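Local coordinates for protein LEOA (Escherichia coli, PDB 4AUR) that probably binds and hydrolyses GTP as a bacterial dynamin, with a GTPase head joined to a long helical domain, at residues V300-E305 with S401-F406; H308-D313 with Q537-L542; L124-D129 with H155-K160; I56-A61 with S68-W73; A467-P472 with S481-A486. One frame throughout, in Å; residues are numbered along the deposited sequence.

Interaction 1. Residues V300-E305 with S401-F406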
# COMPACT_ATOMS: atom_id res chain seq x y z
N VAL A 300 6.72 -4.79 -7.01
CA VAL A 300 7.32 -6.11 -7.11
C VAL A 300 6.39 -7.03 -7.84
O VAL A 300 6.86 -7.90 -8.55
CB VAL A 300 7.60 -6.71 -5.74
CG1 VAL A 300 8.15 -8.13 -5.88
CG2 VAL A 300 8.55 -5.83 -4.96
N GLU A 301 5.09 -6.87 -7.67
CA GLU A 301 4.14 -7.70 -8.40
C GLU A 301 4.26 -7.37 -9.90
O GLU A 301 4.60 -8.23 -10.69
CB GLU A 301 2.73 -7.51 -7.85
CG GLU A 301 1.57 -7.64 -8.84
CD GLU A 301 0.56 -6.50 -8.68
OE1 GLU A 301 0.83 -5.35 -9.16
OE2 GLU A 301 -0.50 -6.76 -8.05
N LYS A 302 4.01 -6.12 -10.27
CA LYS A 302 4.17 -5.68 -11.64
C LYS A 302 5.48 -6.12 -12.28
O LYS A 302 5.49 -6.52 -13.41
CB LYS A 302 4.11 -4.16 -11.69
CG LYS A 302 4.70 -3.55 -12.95
CD LYS A 302 4.14 -2.17 -13.27
CE LYS A 302 4.94 -1.47 -14.38
NZ LYS A 302 5.23 -2.28 -15.62
N ASN A 303 6.59 -6.01 -11.57
CA ASN A 303 7.89 -6.37 -12.12
C ASN A 303 8.01 -7.84 -12.34
O ASN A 303 8.65 -8.25 -13.26
CB ASN A 303 9.05 -5.93 -11.23
CG ASN A 303 10.41 -6.06 -11.91
OD1 ASN A 303 11.26 -6.84 -11.49
ND2 ASN A 303 10.62 -5.29 -12.98
N ASP A 304 7.40 -8.62 -11.46
CA ASP A 304 7.45 -10.07 -11.55
C ASP A 304 6.57 -10.51 -12.72
O ASP A 304 6.90 -11.45 -13.42
CB ASP A 304 6.97 -10.67 -10.23
CG ASP A 304 7.38 -12.14 -10.05
OD1 ASP A 304 8.13 -12.67 -10.90
OD2 ASP A 304 6.95 -12.77 -9.05
N GLU A 305 5.48 -9.80 -12.95
CA GLU A 305 4.53 -10.17 -13.99
C GLU A 305 5.06 -9.78 -15.37
O GLU A 305 4.89 -10.53 -16.33
CB GLU A 305 3.17 -9.53 -13.70
CG GLU A 305 2.50 -10.13 -12.46
CD GLU A 305 1.33 -9.30 -11.90
OE1 GLU A 305 1.12 -8.14 -12.35
OE2 GLU A 305 0.62 -9.82 -10.98
N SER A 401 9.46 1.20 -18.77
CA SER A 401 9.28 2.61 -18.57
C SER A 401 8.14 2.90 -17.63
O SER A 401 8.13 3.94 -17.00
CB SER A 401 9.07 3.30 -19.91
OG SER A 401 10.29 3.25 -20.63
N SER A 402 7.17 2.00 -17.53
CA SER A 402 6.05 2.26 -16.61
C SER A 402 6.41 1.84 -15.18
O SER A 402 5.77 2.29 -14.25
CB SER A 402 4.78 1.56 -17.07
OG SER A 402 5.01 0.17 -17.12
N SER A 403 7.39 0.97 -15.02
CA SER A 403 7.94 0.69 -13.72
C SER A 403 8.77 1.90 -13.27
O SER A 403 8.60 2.38 -12.16
CB SER A 403 8.80 -0.56 -13.74
OG SER A 403 8.04 -1.69 -14.12
N GLU A 404 9.64 2.40 -14.14
CA GLU A 404 10.42 3.59 -13.82
C GLU A 404 9.51 4.68 -13.31
O GLU A 404 9.78 5.35 -12.31
CB GLU A 404 11.14 4.10 -15.07
CG GLU A 404 11.81 5.46 -14.87
CD GLU A 404 12.05 6.27 -16.15
OE1 GLU A 404 11.45 5.97 -17.23
OE2 GLU A 404 12.85 7.24 -16.05
N SER A 405 8.41 4.86 -14.03
CA SER A 405 7.46 5.94 -13.81
C SER A 405 6.64 5.72 -12.54
O SER A 405 6.21 6.67 -11.93
CB SER A 405 6.56 6.04 -15.05
OG SER A 405 5.46 6.90 -14.88
N PHE A 406 6.42 4.47 -12.15
CA PHE A 406 5.75 4.17 -10.90
C PHE A 406 6.69 4.56 -9.76
O PHE A 406 6.34 5.39 -8.91
CB PHE A 406 5.37 2.71 -10.80
CG PHE A 406 4.76 2.33 -9.48
CD1 PHE A 406 3.45 2.63 -9.20
CD2 PHE A 406 5.51 1.70 -8.50
CE1 PHE A 406 2.89 2.30 -7.97
CE2 PHE A 406 4.95 1.36 -7.29
CZ PHE A 406 3.65 1.67 -7.02

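Interaction 2. Residues H308-D313 with Q537-L542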
# COMPACT_ATOMS: atom_id res chain seq x y z
N HIS A 308 7.48 -12.45 -16.80
CA HIS A 308 6.79 -13.54 -17.46
C HIS A 308 6.20 -13.05 -18.77
O HIS A 308 6.35 -13.69 -19.80
CB HIS A 308 5.75 -14.19 -16.53
CG HIS A 308 6.37 -14.90 -15.36
ND1 HIS A 308 7.16 -16.03 -15.51
CD2 HIS A 308 6.39 -14.60 -14.04
CE1 HIS A 308 7.60 -16.41 -14.32
NE2 HIS A 308 7.15 -15.56 -13.42
N ARG A 309 5.59 -11.88 -18.75
CA ARG A 309 5.17 -11.19 -19.96
C ARG A 309 6.29 -11.07 -21.00
O ARG A 309 6.04 -11.20 -22.18
CB ARG A 309 4.64 -9.82 -19.60
CG ARG A 309 4.29 -8.94 -20.79
CD ARG A 309 3.54 -7.71 -20.32
NE ARG A 309 3.16 -6.85 -21.44
CZ ARG A 309 2.15 -5.98 -21.42
NH1 ARG A 309 1.38 -5.84 -20.33
NH2 ARG A 309 1.89 -5.23 -22.50
N PHE A 310 7.52 -10.82 -20.58
CA PHE A 310 8.61 -10.67 -21.55
C PHE A 310 8.99 -12.00 -22.17
O PHE A 310 9.41 -12.05 -23.30
CB PHE A 310 9.86 -10.04 -20.92
CG PHE A 310 9.66 -8.66 -20.36
CD1 PHE A 310 8.66 -7.82 -20.82
CD2 PHE A 310 10.51 -8.18 -19.38
CE1 PHE A 310 8.51 -6.55 -20.29
CE2 PHE A 310 10.36 -6.91 -18.86
CZ PHE A 310 9.37 -6.09 -19.33
N SER A 311 8.85 -13.09 -21.43
CA SER A 311 9.23 -14.40 -21.95
C SER A 311 8.15 -14.92 -22.86
O SER A 311 8.44 -15.61 -23.83
CB SER A 311 9.53 -15.36 -20.81
OG SER A 311 10.47 -14.76 -19.91
N ASN A 312 6.90 -14.56 -22.59
CA ASN A 312 5.83 -14.82 -23.54
C ASN A 312 5.98 -14.12 -24.87
O ASN A 312 5.77 -14.72 -25.89
CB ASN A 312 4.49 -14.41 -22.95
CG ASN A 312 4.03 -15.37 -21.89
OD1 ASN A 312 4.56 -16.50 -21.79
ND2 ASN A 312 3.06 -14.93 -21.08
N ASP A 313 6.28 -12.82 -24.82
CA ASP A 313 6.57 -12.00 -26.00
C ASP A 313 7.62 -12.60 -26.87
O ASP A 313 7.51 -12.62 -28.08
CB ASP A 313 7.09 -10.64 -25.57
CG ASP A 313 6.02 -9.78 -24.98
OD1 ASP A 313 4.84 -10.21 -25.05
OD2 ASP A 313 6.36 -8.70 -24.46
N GLN A 537 18.54 -12.58 -23.17
CA GLN A 537 19.68 -12.43 -22.26
C GLN A 537 19.48 -11.28 -21.25
O GLN A 537 19.55 -11.47 -20.03
CB GLN A 537 20.90 -12.14 -23.12
CG GLN A 537 22.23 -12.73 -22.70
CD GLN A 537 23.34 -12.21 -23.62
OE1 GLN A 537 23.13 -11.97 -24.83
NE2 GLN A 537 24.52 -11.99 -23.04
N VAL A 538 19.17 -10.10 -21.77
CA VAL A 538 18.93 -8.95 -20.92
C VAL A 538 17.79 -9.19 -19.99
O VAL A 538 17.84 -8.79 -18.84
CB VAL A 538 18.55 -7.72 -21.74
CG1 VAL A 538 18.20 -6.54 -20.82
CG2 VAL A 538 19.67 -7.37 -22.72
N VAL A 539 16.72 -9.78 -20.48
CA VAL A 539 15.56 -10.02 -19.64
C VAL A 539 15.93 -11.02 -18.57
O VAL A 539 15.55 -10.86 -17.43
CB VAL A 539 14.37 -10.54 -20.46
CG1 VAL A 539 13.50 -11.53 -19.66
CG2 VAL A 539 13.54 -9.38 -20.97
N THR A 540 16.70 -12.04 -18.96
CA THR A 540 17.12 -13.09 -18.06
C THR A 540 17.96 -12.52 -16.94
O THR A 540 17.89 -13.03 -15.85
CB THR A 540 17.97 -14.15 -18.79
OG1 THR A 540 17.14 -14.91 -19.68
CG2 THR A 540 18.63 -15.10 -17.80
N GLU A 541 18.77 -11.51 -17.23
CA GLU A 541 19.65 -10.90 -16.23
C GLU A 541 18.83 -10.04 -15.30
O GLU A 541 18.97 -10.11 -14.08
CB GLU A 541 20.71 -10.02 -16.87
CG GLU A 541 21.89 -10.76 -17.47
CD GLU A 541 23.05 -9.83 -17.83
OE1 GLU A 541 22.92 -9.03 -18.79
OE2 GLU A 541 24.09 -9.87 -17.13
N LEU A 542 17.97 -9.23 -15.86
CA LEU A 542 17.09 -8.43 -15.05
C LEU A 542 16.28 -9.26 -14.04
O LEU A 542 15.93 -8.77 -12.97
CB LEU A 542 16.14 -7.65 -15.95
CG LEU A 542 15.44 -6.52 -15.23
CD1 LEU A 542 16.45 -5.51 -14.73
CD2 LEU A 542 14.49 -5.83 -16.19

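Interaction 3. Residues L124-D129 with H155-K160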
# COMPACT_ATOMS: atom_id res chain seq x y z
N LEU A 124 -4.65 29.01 46.78
CA LEU A 124 -3.28 28.66 46.45
C LEU A 124 -3.17 27.19 46.03
O LEU A 124 -2.29 26.84 45.26
CB LEU A 124 -2.33 28.94 47.62
CG LEU A 124 -1.64 30.30 47.59
CD1 LEU A 124 -0.74 30.45 48.82
CD2 LEU A 124 -0.83 30.52 46.30
N VAL A 125 -4.07 26.35 46.54
CA VAL A 125 -4.01 24.92 46.24
C VAL A 125 -4.26 24.61 44.77
O VAL A 125 -3.99 23.50 44.33
CB VAL A 125 -5.01 24.09 47.09
CG1 VAL A 125 -4.79 24.36 48.57
CG2 VAL A 125 -6.45 24.37 46.68
N MSE A 126 -4.76 25.57 44.01
CA MSE A 126 -5.01 25.36 42.60
C MSE A 126 -3.71 25.38 41.85
O MSE A 126 -3.62 24.87 40.73
CB MSE A 126 -5.96 26.44 42.13
CG MSE A 126 -7.30 26.35 42.86
SE MSE A 126 -8.70 27.16 41.76
CE MSE A 126 -7.74 28.81 41.27
N TYR A 127 -2.68 25.96 42.46
CA TYR A 127 -1.38 26.07 41.82
C TYR A 127 -0.33 25.14 42.43
O TYR A 127 0.85 25.34 42.23
CB TYR A 127 -0.90 27.54 41.86
CG TYR A 127 -1.86 28.54 41.18
CD1 TYR A 127 -2.64 28.16 40.07
CD2 TYR A 127 -1.99 29.85 41.66
CE1 TYR A 127 -3.50 29.05 39.46
CE2 TYR A 127 -2.85 30.75 41.04
CZ TYR A 127 -3.61 30.34 39.94
OH TYR A 127 -4.47 31.21 39.31
N GLU A 128 -0.77 24.12 43.17
CA GLU A 128 0.12 23.13 43.74
C GLU A 128 0.21 21.93 42.79
O GLU A 128 -0.78 21.28 42.52
CB GLU A 128 -0.39 22.63 45.10
CG GLU A 128 -0.36 23.65 46.24
CD GLU A 128 -0.92 23.10 47.58
OE1 GLU A 128 -1.50 21.97 47.62
OE2 GLU A 128 -0.77 23.82 48.60
N ASP A 129 1.41 21.63 42.30
CA ASP A 129 1.59 20.55 41.36
C ASP A 129 0.98 19.28 41.91
O ASP A 129 0.43 18.49 41.15
CB ASP A 129 3.06 20.34 41.05
CG ASP A 129 3.68 21.51 40.31
OD1 ASP A 129 3.06 22.05 39.37
OD2 ASP A 129 4.80 21.90 40.67
N HIS A 155 -17.02 30.84 42.27
CA HIS A 155 -16.36 29.67 41.71
C HIS A 155 -15.83 29.84 40.30
O HIS A 155 -15.27 28.91 39.77
CB HIS A 155 -17.33 28.48 41.75
CG HIS A 155 -17.48 27.88 43.10
ND1 HIS A 155 -17.97 26.60 43.29
CD2 HIS A 155 -17.17 28.35 44.33
CE1 HIS A 155 -17.96 26.33 44.58
NE2 HIS A 155 -17.49 27.37 45.23
N SER A 156 -15.99 31.00 39.69
CA SER A 156 -15.54 31.16 38.32
C SER A 156 -14.19 30.50 38.08
O SER A 156 -14.03 29.72 37.16
CB SER A 156 -15.42 32.63 37.96
OG SER A 156 -16.69 33.19 37.77
N ASP A 157 -13.22 30.81 38.92
CA ASP A 157 -11.83 30.45 38.60
C ASP A 157 -11.52 28.95 38.84
O ASP A 157 -10.54 28.42 38.30
CB ASP A 157 -10.82 31.39 39.29
CG ASP A 157 -10.96 31.39 40.80
OD1 ASP A 157 -11.91 30.76 41.30
OD2 ASP A 157 -10.12 32.02 41.49
N ILE A 158 -12.38 28.29 39.62
CA ILE A 158 -12.29 26.88 39.90
C ILE A 158 -12.81 26.08 38.72
O ILE A 158 -12.23 25.07 38.31
CB ILE A 158 -13.14 26.52 41.11
CG1 ILE A 158 -12.63 27.23 42.35
CG2 ILE A 158 -13.14 25.01 41.33
CD1 ILE A 158 -13.50 27.01 43.58
N VAL A 159 -13.94 26.51 38.19
CA VAL A 159 -14.44 25.97 36.94
C VAL A 159 -13.40 26.12 35.82
O VAL A 159 -13.22 25.24 35.03
CB VAL A 159 -15.74 26.67 36.53
CG1 VAL A 159 -16.13 26.32 35.11
CG2 VAL A 159 -16.86 26.30 37.50
N LYS A 160 -12.71 27.25 35.77
CA LYS A 160 -11.68 27.48 34.77
C LYS A 160 -10.49 26.56 35.01
O LYS A 160 -9.88 26.05 34.08
CB LYS A 160 -11.21 28.93 34.83
CG LYS A 160 -10.30 29.32 33.70
CD LYS A 160 -9.96 30.80 33.71
CE LYS A 160 -9.35 31.23 32.39
NZ LYS A 160 -9.76 32.61 32.01

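Interaction 4. Residues I56-A61 with S68-W73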
# COMPACT_ATOMS: atom_id res chain seq x y z
N ILE A 56 -12.31 9.36 42.07
CA ILE A 56 -13.30 10.38 41.77
C ILE A 56 -12.90 11.65 42.50
O ILE A 56 -12.61 11.62 43.70
CB ILE A 56 -14.70 9.97 42.27
CG1 ILE A 56 -14.99 8.53 41.92
CG2 ILE A 56 -15.78 10.83 41.64
CD1 ILE A 56 -14.67 7.58 43.06
N ALA A 57 -12.87 12.76 41.80
CA ALA A 57 -12.70 14.03 42.46
C ALA A 57 -14.08 14.58 42.72
O ALA A 57 -14.87 14.81 41.79
CB ALA A 57 -11.90 14.98 41.60
N LEU A 58 -14.38 14.75 43.99
CA LEU A 58 -15.65 15.27 44.40
C LEU A 58 -15.52 16.75 44.70
O LEU A 58 -15.00 17.15 45.74
CB LEU A 58 -16.13 14.53 45.64
CG LEU A 58 -17.62 14.74 45.88
CD1 LEU A 58 -18.43 14.16 44.74
CD2 LEU A 58 -18.02 14.13 47.22
N LEU A 59 -16.00 17.55 43.76
CA LEU A 59 -15.87 19.02 43.81
C LEU A 59 -17.21 19.71 44.04
O LEU A 59 -18.24 19.27 43.53
CB LEU A 59 -15.28 19.53 42.50
CG LEU A 59 -13.92 18.95 42.18
CD1 LEU A 59 -13.41 19.62 40.92
CD2 LEU A 59 -12.98 19.18 43.34
N GLY A 60 -17.17 20.81 44.79
CA GLY A 60 -18.36 21.59 45.08
C GLY A 60 -18.43 22.04 46.53
O GLY A 60 -17.70 21.56 47.39
N ALA A 61 -19.33 22.97 46.79
CA ALA A 61 -19.55 23.44 48.14
C ALA A 61 -20.32 22.37 48.86
O ALA A 61 -21.15 21.71 48.24
CB ALA A 61 -20.31 24.74 48.13
N SER A 68 -24.03 13.94 49.95
CA SER A 68 -25.16 13.09 49.66
C SER A 68 -24.95 12.46 48.29
O SER A 68 -25.14 11.25 48.11
CB SER A 68 -26.46 13.89 49.69
OG SER A 68 -26.46 14.81 50.77
N VAL A 69 -24.52 13.28 47.33
CA VAL A 69 -24.39 12.80 45.96
C VAL A 69 -23.44 11.60 45.84
O VAL A 69 -23.75 10.66 45.13
CB VAL A 69 -23.96 13.93 45.01
CG1 VAL A 69 -23.65 13.38 43.62
CG2 VAL A 69 -25.06 14.97 44.90
N ILE A 70 -22.32 11.62 46.54
CA ILE A 70 -21.34 10.55 46.37
C ILE A 70 -21.74 9.25 47.07
O ILE A 70 -21.64 8.17 46.47
CB ILE A 70 -19.94 10.99 46.79
CG1 ILE A 70 -18.96 9.87 46.47
CG2 ILE A 70 -19.87 11.37 48.27
CD1 ILE A 70 -17.56 10.39 46.30
N ALA A 71 -22.18 9.35 48.32
CA ALA A 71 -22.78 8.21 49.02
C ALA A 71 -23.91 7.61 48.20
O ALA A 71 -23.98 6.40 48.01
CB ALA A 71 -23.30 8.64 50.37
N ALA A 72 -24.80 8.46 47.70
CA ALA A 72 -25.92 7.99 46.90
C ALA A 72 -25.45 7.12 45.77
O ALA A 72 -26.03 6.09 45.51
CB ALA A 72 -26.68 9.17 46.31
N TRP A 73 -24.39 7.57 45.10
CA TRP A 73 -23.92 6.98 43.85
C TRP A 73 -23.23 5.67 44.11
O TRP A 73 -23.47 4.69 43.40
CB TRP A 73 -22.96 7.94 43.18
CG TRP A 73 -22.22 7.38 42.02
CD1 TRP A 73 -22.73 7.04 40.81
CD2 TRP A 73 -20.83 7.15 41.95
NE1 TRP A 73 -21.74 6.59 39.98
CE2 TRP A 73 -20.56 6.65 40.66
CE3 TRP A 73 -19.78 7.33 42.84
CZ2 TRP A 73 -19.28 6.31 40.25
CZ3 TRP A 73 -18.50 6.97 42.44
CH2 TRP A 73 -18.27 6.47 41.16

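Interaction 5. Residues A467-P472 with S481-A486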
# COMPACT_ATOMS: atom_id res chain seq x y z
N ALA A 467 28.47 -20.63 -74.42
CA ALA A 467 28.30 -19.25 -74.86
C ALA A 467 27.87 -19.12 -76.33
O ALA A 467 27.31 -18.10 -76.73
CB ALA A 467 29.58 -18.48 -74.63
N LYS A 468 28.15 -20.15 -77.14
CA LYS A 468 27.88 -20.12 -78.59
C LYS A 468 26.42 -20.39 -78.94
O LYS A 468 26.01 -20.14 -80.07
CB LYS A 468 28.77 -21.14 -79.31
CG LYS A 468 28.36 -22.59 -79.08
CD LYS A 468 29.55 -23.53 -79.24
CE LYS A 468 29.12 -24.99 -79.19
NZ LYS A 468 30.29 -25.88 -78.92
N TRP A 469 25.66 -20.93 -77.99
CA TRP A 469 24.22 -21.20 -78.15
C TRP A 469 23.35 -20.07 -77.63
O TRP A 469 22.13 -20.07 -77.86
CB TRP A 469 23.84 -22.47 -77.40
CG TRP A 469 24.45 -23.66 -77.99
CD1 TRP A 469 25.38 -24.47 -77.42
CD2 TRP A 469 24.20 -24.18 -79.29
NE1 TRP A 469 25.72 -25.47 -78.28
CE2 TRP A 469 25.01 -25.31 -79.45
CE3 TRP A 469 23.37 -23.79 -80.35
CZ2 TRP A 469 25.02 -26.07 -80.62
CZ3 TRP A 469 23.37 -24.55 -81.51
CH2 TRP A 469 24.19 -25.67 -81.64
N ALA A 470 23.97 -19.13 -76.91
CA ALA A 470 23.29 -18.02 -76.28
C ALA A 470 23.32 -16.77 -77.15
O ALA A 470 22.34 -16.02 -77.20
CB ALA A 470 23.93 -17.72 -74.94
N GLY A 471 24.45 -16.52 -77.79
CA GLY A 471 24.59 -15.35 -78.65
C GLY A 471 25.26 -14.20 -77.95
O GLY A 471 25.42 -14.21 -76.72
N PRO A 472 25.69 -13.20 -78.72
CA PRO A 472 26.36 -12.06 -78.14
C PRO A 472 25.39 -11.27 -77.27
O PRO A 472 24.26 -11.02 -77.68
CB PRO A 472 26.79 -11.25 -79.35
CG PRO A 472 25.79 -11.61 -80.41
CD PRO A 472 25.55 -13.07 -80.18
N SER A 481 22.75 -20.78 -89.64
CA SER A 481 22.85 -22.04 -90.38
C SER A 481 24.20 -22.71 -90.13
O SER A 481 24.26 -23.91 -89.87
CB SER A 481 22.67 -21.81 -91.88
OG SER A 481 21.35 -21.38 -92.17
N ASP A 482 25.27 -21.92 -90.19
CA ASP A 482 26.63 -22.43 -89.94
C ASP A 482 26.80 -23.13 -88.60
O ASP A 482 27.64 -24.02 -88.46
CB ASP A 482 27.67 -21.29 -90.03
CG ASP A 482 28.19 -21.07 -91.43
OD1 ASP A 482 27.40 -21.18 -92.39
OD2 ASP A 482 29.40 -20.79 -91.57
N LEU A 483 26.02 -22.72 -87.61
CA LEU A 483 26.12 -23.29 -86.27
C LEU A 483 25.26 -24.54 -86.12
O LEU A 483 25.66 -25.49 -85.45
CB LEU A 483 25.73 -22.26 -85.22
CG LEU A 483 25.96 -22.69 -83.76
CD1 LEU A 483 27.41 -23.10 -83.54
CD2 LEU A 483 25.56 -21.57 -82.82
N TRP A 484 24.09 -24.52 -86.75
CA TRP A 484 23.12 -25.61 -86.63
C TRP A 484 23.56 -26.88 -87.35
O TRP A 484 23.35 -28.00 -86.87
CB TRP A 484 21.79 -25.16 -87.21
CG TRP A 484 20.65 -25.98 -86.78
CD1 TRP A 484 19.92 -26.82 -87.55
CD2 TRP A 484 20.07 -26.02 -85.48
NE1 TRP A 484 18.92 -27.39 -86.81
CE2 TRP A 484 18.98 -26.91 -85.53
CE3 TRP A 484 20.35 -25.38 -84.27
CZ2 TRP A 484 18.18 -27.19 -84.42
CZ3 TRP A 484 19.56 -25.65 -83.17
CH2 TRP A 484 18.49 -26.55 -83.25
N ASP A 485 24.17 -26.68 -88.52
CA ASP A 485 24.70 -27.77 -89.33
C ASP A 485 26.21 -27.93 -89.12
O ASP A 485 26.97 -28.09 -90.07
CB ASP A 485 24.36 -27.53 -90.82
CG ASP A 485 22.87 -27.26 -91.05
OD1 ASP A 485 22.08 -27.37 -90.08
OD2 ASP A 485 22.48 -26.92 -92.18
N ALA A 486 26.65 -27.85 -87.86
CA ALA A 486 27.97 -28.32 -87.45
C ALA A 486 27.87 -29.67 -86.72
O ALA A 486 28.88 -30.35 -86.49
CB ALA A 486 28.64 -27.28 -86.56

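Interaction 1. Residues V300-E305 with S401-F406
Lys302 spans the groove between two helices that run in opposite directions and brings its tip down among two consecutive serines, Ser402 and Ser403. Its chain leaves with CG set across CB from the backbone N (chi1 161°), stays extended as far as CE, and bends only at the last torsion (chi4 48°), which turns the ammonium group along the serine helix. The end of the lysine lies beside both serines, with Lys302 NZ 2.9 Å from Ser402 OG. A long, flexible lysine suits this place because its aliphatic part bridges the gap while its charged end settles at a polar helix surface. Serines suit the other side, being small enough to admit the chain. The clearer polar partners lie close by. NZ forms a salt bridge with Asp306, one turn along its own helix, and a hydrogen bond with Gln399 O. That same carbonyl is bonded by Ser402 OG, so lysine and serine converge on one acceptor. Around the contact, Ser403 also touches Ile437 of helix 430-447, while Val300 packs on helix 547-567. The pair of helices 275-343 and 368-408 is thus flanked by two further helices of the dynamin-like helical domain.

Interaction 2. Residues H308-D313 with Q537-L542
Val539 and Phe310 bury nearly equal areas in this contact and make up most of it. The valine presents one methyl, CG2, to the ortho region of the ring: Val539 CG2 lies 3.6 Å from Phe310 CD2. Val539 CG2 is also 3.7 Å from Phe310 CB, so it nestles in the angle between the ring and the stem that carries it, reaching the ring aslant. The other methyl, Val539 CG1, is 4.1 Å from Phe310 CB and serves as a second, looser prong. Phenylalanine is placed for this by its first torsion (chi1 -61°), which sets the ring beside its own backbone N and tilts it towards the N-terminal end of its helix, leaving CB accessible to the valine. The helices come close here, with the CA atoms of Phe310 and Val539 7.2 Å apart, a spacing that a compact beta-branched residue can fill without a longer side chain. Helices 275-343 and 530-544 run in opposite directions at this point and are two members of a helical bundle in the dynamin-like domain. Phe310 also packs on Ile396 and Gln399 of helix 368-408, and Leu542 on Thr436 and Ala440 of helix 430-447, so Phe310 and, a turn from Val539, Leu542 each pack on a further helix. Ser311 stands beside the valine at the exposed border, its OG 4.4 Å from Val539 CG1. A small polar residue fits there, and its hydroxyl is occupied by a hydrogen bond to Met307 O, one turn earlier in the same helix.

Interaction 3. Residues L124-D129 with H155-K160
Just ahead of Asp157 and Ile158, the two residues that meet Met126, the carbonyl oxygen of His155 takes two backbone N-H groups at the start of helix 156-165. His155 O is 3.0 Å from Ile158 N and 3.2 Å from Val159 N, and this double grip ties down the first turn on which the contact is built. Met126, present in the crystal as selenomethionine, reaches that turn with a chain that bends near its end (chi3 -47°). The bend divides the work between two atoms. SE lies against the flank of Ile158, 4.0 Å from CG1, while the terminal methyl CE turns to the carboxylate of Asp157, 4.0 Å from OD2. In both cases the side chains meet at roughly a right angle, so the methionine lies across its partners. A long, unbranched and polarisable residue suits this role, since it can pack on a hydrocarbon and still skirt a charged group. The charge of Asp157 is met by Arg123, which forms a salt bridge with OD1. Ile158 is shared as well: its CD1 sits 4.0 Å above one face of the His155 ring, toward the rim, so the isoleucine fills the space between methionine and imidazole. The backbone O of Met126 takes a hydrogen bond from Arg132. Segment 124-129 belongs to the loop after strand 104-108, probably the switch II region by analogy with related GTPases, and the contact joins it, just before helix 129-136, to helix 156-165, which follows strand 140-146.

Interaction 4. Residues I56-A61 with S68-W73
Leu58 holds CG on the far side of CB from the backbone N (chi1 -163°), while in Ile70 it is CG1 that takes this anti place (chi1 -175°), leaving Ile70 CG2 wedged between N and the carbonyl carbon, where Leu58 CD2 meets it. The leucine sends both methyls from the strand toward the helix. Leu58 CD2 settles on the beta-branch of Ile70, 3.5 Å from CG2 and 3.7 Å from CB, and Leu58 CD1 stands at 4.1 Å from the same CB. Trp73 turns its six-membered ring to Ile56. There Ile56 CG1 is 3.9 Å from Trp73 CZ3, and Ile56 CD1 approaches the same ring carbon, the two side chains arriving from opposite directions. Ile56 and Leu58 alternate with Ala57 along the strand and so share one face of the sheet; Ile70 and Trp73, three residues apart, form one stripe on the helix. Strand 54-60 lies between strands 104-108 and 140-146, and Trp73 meets Phe142 of the latter edge-to-face. Strand, loop and helix follow the pattern of a P-loop (Walker A), probably the nucleotide-binding element of this GTPase. Gly60 belongs to the pattern, its backbone angles being ones a residue without a side chain adopts easily. The atoms that touch across the contact are all carbon, on buried branched and aromatic groups, so dispersion and the exclusion of water hold helix to strand.

Interaction 5. Residues A467-P472 with S481-A486
Leu483 is the side chain that projects from the short helix 481-484 into segment 467-472, and its CG and CD2 carry the contact. CB itself directs the chain across the gap, and the first torsion (chi1 -173°) carries CG to the side of CB away from the backbone N. At the branch point, CG rests near the six-membered ring of Trp469, 3.9 Å from CZ3 and 4.1 Å from CH2. From there the two methyls part. CD2 runs on past the ring, 3.9 Å from Trp469 CZ3, and approaches the backbone carbonyl of Lys468. The other methyl turns toward the aliphatic part of Lys468, Leu483 CD1 lying 4.6 Å from Lys468 CG. A leucine is apt here because its fork can set one methyl by the Trp469 ring and the Lys468 backbone and the other towards the Lys468 chain. The indole reaches it aslant, and the same ring atom, Trp469 CZ3, lies 4.2 Å from CE3 of Trp484, so two tryptophans and a leucine come together. Lys468 joins them with CG, which lies 3.9 Å above a face of the Trp469 ring. Its polar end is held outside: Lys468 NZ pairs with Glu495 in a salt bridge and bonds Tyr487 OH. Trp484 makes a cation-pi interaction with Arg492. The result is a small, partly buried hydrophobic cluster joining the loop after helix 464-467 to helix 481-484, at the far end of the elongated helical domain, the region that in related bacterial dynamins forms a membrane-facing tip, a role that can only be suggested here.

How the interactions relate
Interactions 3 and 4 lie in the GTPase head, their centres about 18 Å apart, and they touch where His155 CE1 comes 4.2 Å from Ala61 N, beside the probable P-loop. Interactions 1 and 2 share helix 275-343, with centres about 13 Å apart, and hold successive levels of the same bundle; their segments alternate along the chain. Interaction 5 falls within the loop that interaction 2 closes in sequence, yet its centre is about 65 Å away. From interaction 4 it is about 141 Å, centre to centre, which places the presumed nucleotide site and the distant tip at opposite ends, with the bundle contacts between them.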